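Local atomic coordinates of HmuY protein (Prevotella intermedia, PDB entry 6R2H), a protein that probably binds heme as a hemophore-like protein of the HmuY family, homologous to HmuY of Porphyromonas gingivalis, and is captured here without its ligand. Residues D22-K27 with Y187-K192. Sequence-based numbering, arbitrary orientation.
Sequences DLETGK and YKFIKK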
ATOM      1  N   ASP A  22      -3.400  11.795  -2.474  1.00 28.18           N
ATOM      2  CA  ASP A  22      -3.215  12.640  -3.644  1.00 29.46           C
ATOM      3  C   ASP A  22      -1.812  13.231  -3.577  1.00 30.26           C
ATOM      4  O   ASP A  22      -1.544  14.093  -2.745  1.00 31.86           O
ATOM      5  CB  ASP A  22      -4.249  13.765  -3.679  1.00 26.70           C
ATOM      6  CG  ASP A  22      -4.125  14.670  -4.888  1.00 28.84           C
ATOM      7  OD1 ASP A  22      -3.101  14.591  -5.598  1.00 29.32           O
ATOM      8  OD2 ASP A  22      -5.089  15.427  -5.132  1.00 28.42           O
ATOM      9  N   LEU A  23      -0.918  12.775  -4.456  1.00 31.28           N
ATOM     10  CA  LEU A  23       0.484  13.143  -4.314  1.00 32.52           C
ATOM     11  C   LEU A  23       0.684  14.619  -4.661  1.00 37.98           C
ATOM     12  O   LEU A  23       1.570  15.271  -4.113  1.00 42.35           O
ATOM     13  CB  LEU A  23       1.364  12.206  -5.146  1.00 28.28           C
ATOM     14  CG  LEU A  23       1.660  10.847  -4.495  1.00 26.22           C
ATOM     15  CD1 LEU A  23       2.511   9.983  -5.399  1.00 25.83           C
ATOM     16  CD2 LEU A  23       2.325  10.976  -3.121  1.00 23.81           C
ATOM     17  N   GLU A  24      -0.187  15.139  -5.540  1.00 39.19           N
ATOM     18  CA  GLU A  24      -0.101  16.507  -6.026  1.00 41.52           C
ATOM     19  C   GLU A  24      -0.354  17.499  -4.889  1.00 41.47           C
ATOM     20  O   GLU A  24       0.353  18.489  -4.776  1.00 41.57           O
ATOM     21  CB  GLU A  24      -1.063  16.698  -7.200  1.00 43.57           C
ATOM     22  CG  GLU A  24      -0.919  18.029  -7.917  1.00 45.37           C
ATOM     23  CD  GLU A  24      -1.822  18.151  -9.137  1.00 50.04           C
ATOM     24  OE1 GLU A  24      -2.838  17.422  -9.201  1.00 50.92           O
ATOM     25  OE2 GLU A  24      -1.504  18.962 -10.029  1.00 52.05           O
ATOM     26  N   THR A  25      -1.337  17.210  -4.029  1.00 41.18           N
ATOM     27  CA  THR A  25      -1.795  18.137  -3.007  1.00 38.68           C
ATOM     28  C   THR A  25      -1.262  17.745  -1.630  1.00 39.68           C
ATOM     29  O   THR A  25      -1.279  18.562  -0.705  1.00 41.34           O
ATOM     30  CB  THR A  25      -3.327  18.199  -2.971  1.00 36.78           C
ATOM     31  OG1 THR A  25      -3.853  16.968  -2.465  1.00 36.36           O
ATOM     32  CG2 THR A  25      -3.928  18.531  -4.321  1.00 32.52           C
ATOM     33  N   GLY A  26      -0.813  16.490  -1.494  1.00 39.37           N
ATOM     34  CA  GLY A  26      -0.293  16.000  -0.230  1.00 39.71           C
ATOM     35  C   GLY A  26      -1.396  15.619   0.754  1.00 42.29           C
ATOM     36  O   GLY A  26      -1.100  15.238   1.889  1.00 39.56           O
ATOM     37  N   LYS A  27      -2.655  15.714   0.292  1.00 44.62           N
ATOM     38  CA  LYS A  27      -3.829  15.421   1.102  1.00 46.26           C
ATOM     39  C   LYS A  27      -4.121  13.924   1.035  1.00 47.08           C
ATOM     40  O   LYS A  27      -3.720  13.255   0.078  1.00 43.91           O
ATOM     41  CB  LYS A  27      -5.055  16.200   0.607  1.00 47.57           C
ATOM     42  CG  LYS A  27      -5.090  17.691   0.916  1.00 51.07           C
ATOM     43  CD  LYS A  27      -6.242  18.421   0.231  1.00 54.44           C
ATOM     44  CE  LYS A  27      -7.216  19.065   1.199  1.00 62.38           C
ATOM     45  NZ  LYS A  27      -8.631  18.811   0.822  1.00 66.36           N
ATOM     46  N   TYR A 187       8.988  12.676  -1.110  1.00 29.61           N
ATOM     47  CA  TYR A 187       8.699  12.456  -2.514  1.00 31.22           C
ATOM     48  C   TYR A 187       8.821  13.728  -3.348  1.00 32.31           C
ATOM     49  O   TYR A 187       8.702  14.841  -2.847  1.00 32.16           O
ATOM     50  CB  TYR A 187       7.284  11.910  -2.683  1.00 30.33           C
ATOM     51  CG  TYR A 187       6.157  12.844  -2.318  1.00 31.28           C
ATOM     52  CD1 TYR A 187       5.766  12.993  -0.998  1.00 30.69           C
ATOM     53  CD2 TYR A 187       5.439  13.530  -3.294  1.00 31.49           C
ATOM     54  CE1 TYR A 187       4.703  13.808  -0.654  1.00 30.93           C
ATOM     55  CE2 TYR A 187       4.372  14.352  -2.965  1.00 31.70           C
ATOM     56  CZ  TYR A 187       4.004  14.489  -1.636  1.00 32.05           C
ATOM     57  OH  TYR A 187       2.959  15.295  -1.276  1.00 32.61           O
ATOM     58  N   LYS A 188       9.022  13.522  -4.647  1.00 34.14           N
ATOM     59  CA  LYS A 188       8.959  14.602  -5.604  1.00 36.79           C
ATOM     60  C   LYS A 188       7.835  14.257  -6.562  1.00 38.06           C
ATOM     61  O   LYS A 188       7.740  13.121  -7.018  1.00 40.14           O
ATOM     62  CB  LYS A 188      10.278  14.727  -6.372  1.00 39.18           C
ATOM     63  CG  LYS A 188      11.497  15.097  -5.537  1.00 42.94           C
ATOM     64  CD  LYS A 188      12.734  15.328  -6.398  1.00 41.98           C
ATOM     65  CE  LYS A 188      13.991  15.583  -5.595  1.00 41.50           C
ATOM     66  NZ  LYS A 188      15.188  15.666  -6.460  1.00 37.64           N
ATOM     67  N   PHE A 189       6.996  15.256  -6.854  1.00 39.51           N
ATOM     68  CA  PHE A 189       5.905  15.088  -7.794  1.00 37.47           C
ATOM     69  C   PHE A 189       6.282  15.724  -9.132  1.00 38.36           C
ATOM     70  O   PHE A 189       6.822  16.827  -9.164  1.00 45.63           O
ATOM     71  CB  PHE A 189       4.605  15.635  -7.210  1.00 33.67           C
ATOM     72  CG  PHE A 189       3.387  15.310  -8.037  1.00 32.48           C
ATOM     73  CD1 PHE A 189       2.893  14.018  -8.074  1.00 29.86           C
ATOM     74  CD2 PHE A 189       2.750  16.289  -8.787  1.00 31.40           C
ATOM     75  CE1 PHE A 189       1.778  13.718  -8.840  1.00 30.90           C
ATOM     76  CE2 PHE A 189       1.650  15.981  -9.570  1.00 31.33           C
ATOM     77  CZ  PHE A 189       1.148  14.703  -9.569  1.00 31.56           C
ATOM     78  N   ILE A 190       6.001  15.002 -10.226  1.00 35.12           N
ATOM     79  CA  ILE A 190       6.367  15.426 -11.566  1.00 33.00           C
ATOM     80  C   ILE A 190       5.095  15.543 -12.395  1.00 37.07           C
ATOM     81  O   ILE A 190       4.589  14.544 -12.916  1.00 41.99           O
ATOM     82  CB  ILE A 190       7.377  14.446 -12.190  1.00 32.21           C
ATOM     83  CG1 ILE A 190       8.561  14.206 -11.245  1.00 31.77           C
ATOM     84  CG2 ILE A 190       7.809  14.916 -13.582  1.00 30.01           C
ATOM     85  CD1 ILE A 190       9.632  13.291 -11.788  1.00 31.34           C
ATOM     86  N   LYS A 191       4.588  16.780 -12.509  1.00 39.28           N
ATOM     87  CA  LYS A 191       3.320  17.021 -13.172  1.00 42.41           C
ATOM     88  C   LYS A 191       3.507  16.937 -14.681  1.00 41.75           C
ATOM     89  O   LYS A 191       4.464  17.498 -15.211  1.00 44.58           O
ATOM     90  CB  LYS A 191       2.763  18.385 -12.765  1.00 49.22           C
ATOM     91  CG  LYS A 191       1.479  18.742 -13.494  1.00 54.44           C
ATOM     92  CD  LYS A 191       0.426  19.428 -12.649  1.00 57.28           C
ATOM     93  CE  LYS A 191      -0.954  19.282 -13.259  1.00 61.02           C
ATOM     94  NZ  LYS A 191      -1.714  20.552 -13.212  1.00 67.40           N
ATOM     95  N   LYS A 192       2.588  16.230 -15.355  1.00 42.12           N
ATOM     96  CA  LYS A 192       2.602  16.111 -16.806  1.00 44.11           C
ATOM     97  C   LYS A 192       2.728  17.504 -17.417  1.00 44.37           C
ATOM     98  O   LYS A 192       1.960  18.387 -17.051  1.00 42.70           O
ATOM     99  CB  LYS A 192       1.307  15.435 -17.259  1.00 42.00           C
ATOM    100  CG  LYS A 192       1.360  14.771 -18.627  1.00 39.43           C
ATOM    101  CD  LYS A 192       0.567  15.510 -19.661  1.00 39.81           C
ATOM    102  CE  LYS A 192      -0.919  15.478 -19.382  1.00 43.75           C
ATOM    103  NZ  LYS A 192      -1.632  16.456 -20.242  1.00 48.68           N
TER
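Leu23 and Glu24 meet Tyr187 and Phe189 chiefly through carbon placed over aromatic faces. The Leu23 methyl CD2 sits 4.0 Å from the centroid of the Tyr187 ring and 13° off its normal, a CH-pi contact displaced toward the CD2-CE2 rim. On Phe189 the covering group is partly backbone: Glu24 CA stands over the ring centre, 3.9 Å above the plane, while the Leu23 carbonyl carbon lies over the rim on the same face. Glu24 CB adds a more slanted CH-pi contact over the same ring, its nearest ring atom being Phe189 CE2 at 3.7 Å. At the other border Leu23 CB approaches Phe189 CD1 at 3.8 Å. Phe189 CG is anti to the backbone N (chi1 -171°), and the bond from CA to CB already points toward the loop.

Residues 22-27 form the hairpin turn between antiparallel strands 17-21 and 28-32, evidenced by backbone hydrogen bonds from Asp22 N to Lys27 O and from Gly26 N to Asp22 O. An Asx turn, Glu24 N to Asp22 OD1, braces its first half; an ST turn at Thr25 follows. The contact thus joins the tip of a hairpin of the four-stranded sheet to the end of strand 181-190 in the nine-stranded sheet, where Leu23 also touches Ala166 of strand 165-174.

Polar links are few. Tyr187 OH donates to Leu23 O at 3.2 Å, with a C=O...donor angle of 136° and the hydroxyl tilted from the carbonyl plane; Tyr187 OH also lies 3.5 Å from Gly26 CA. Farther out, Glu24 OE2 and Lys191 NZ form a salt bridge at 3.6 Å, with Lys191 CD and CE running closer to that carboxylate oxygen than the charged nitrogen does.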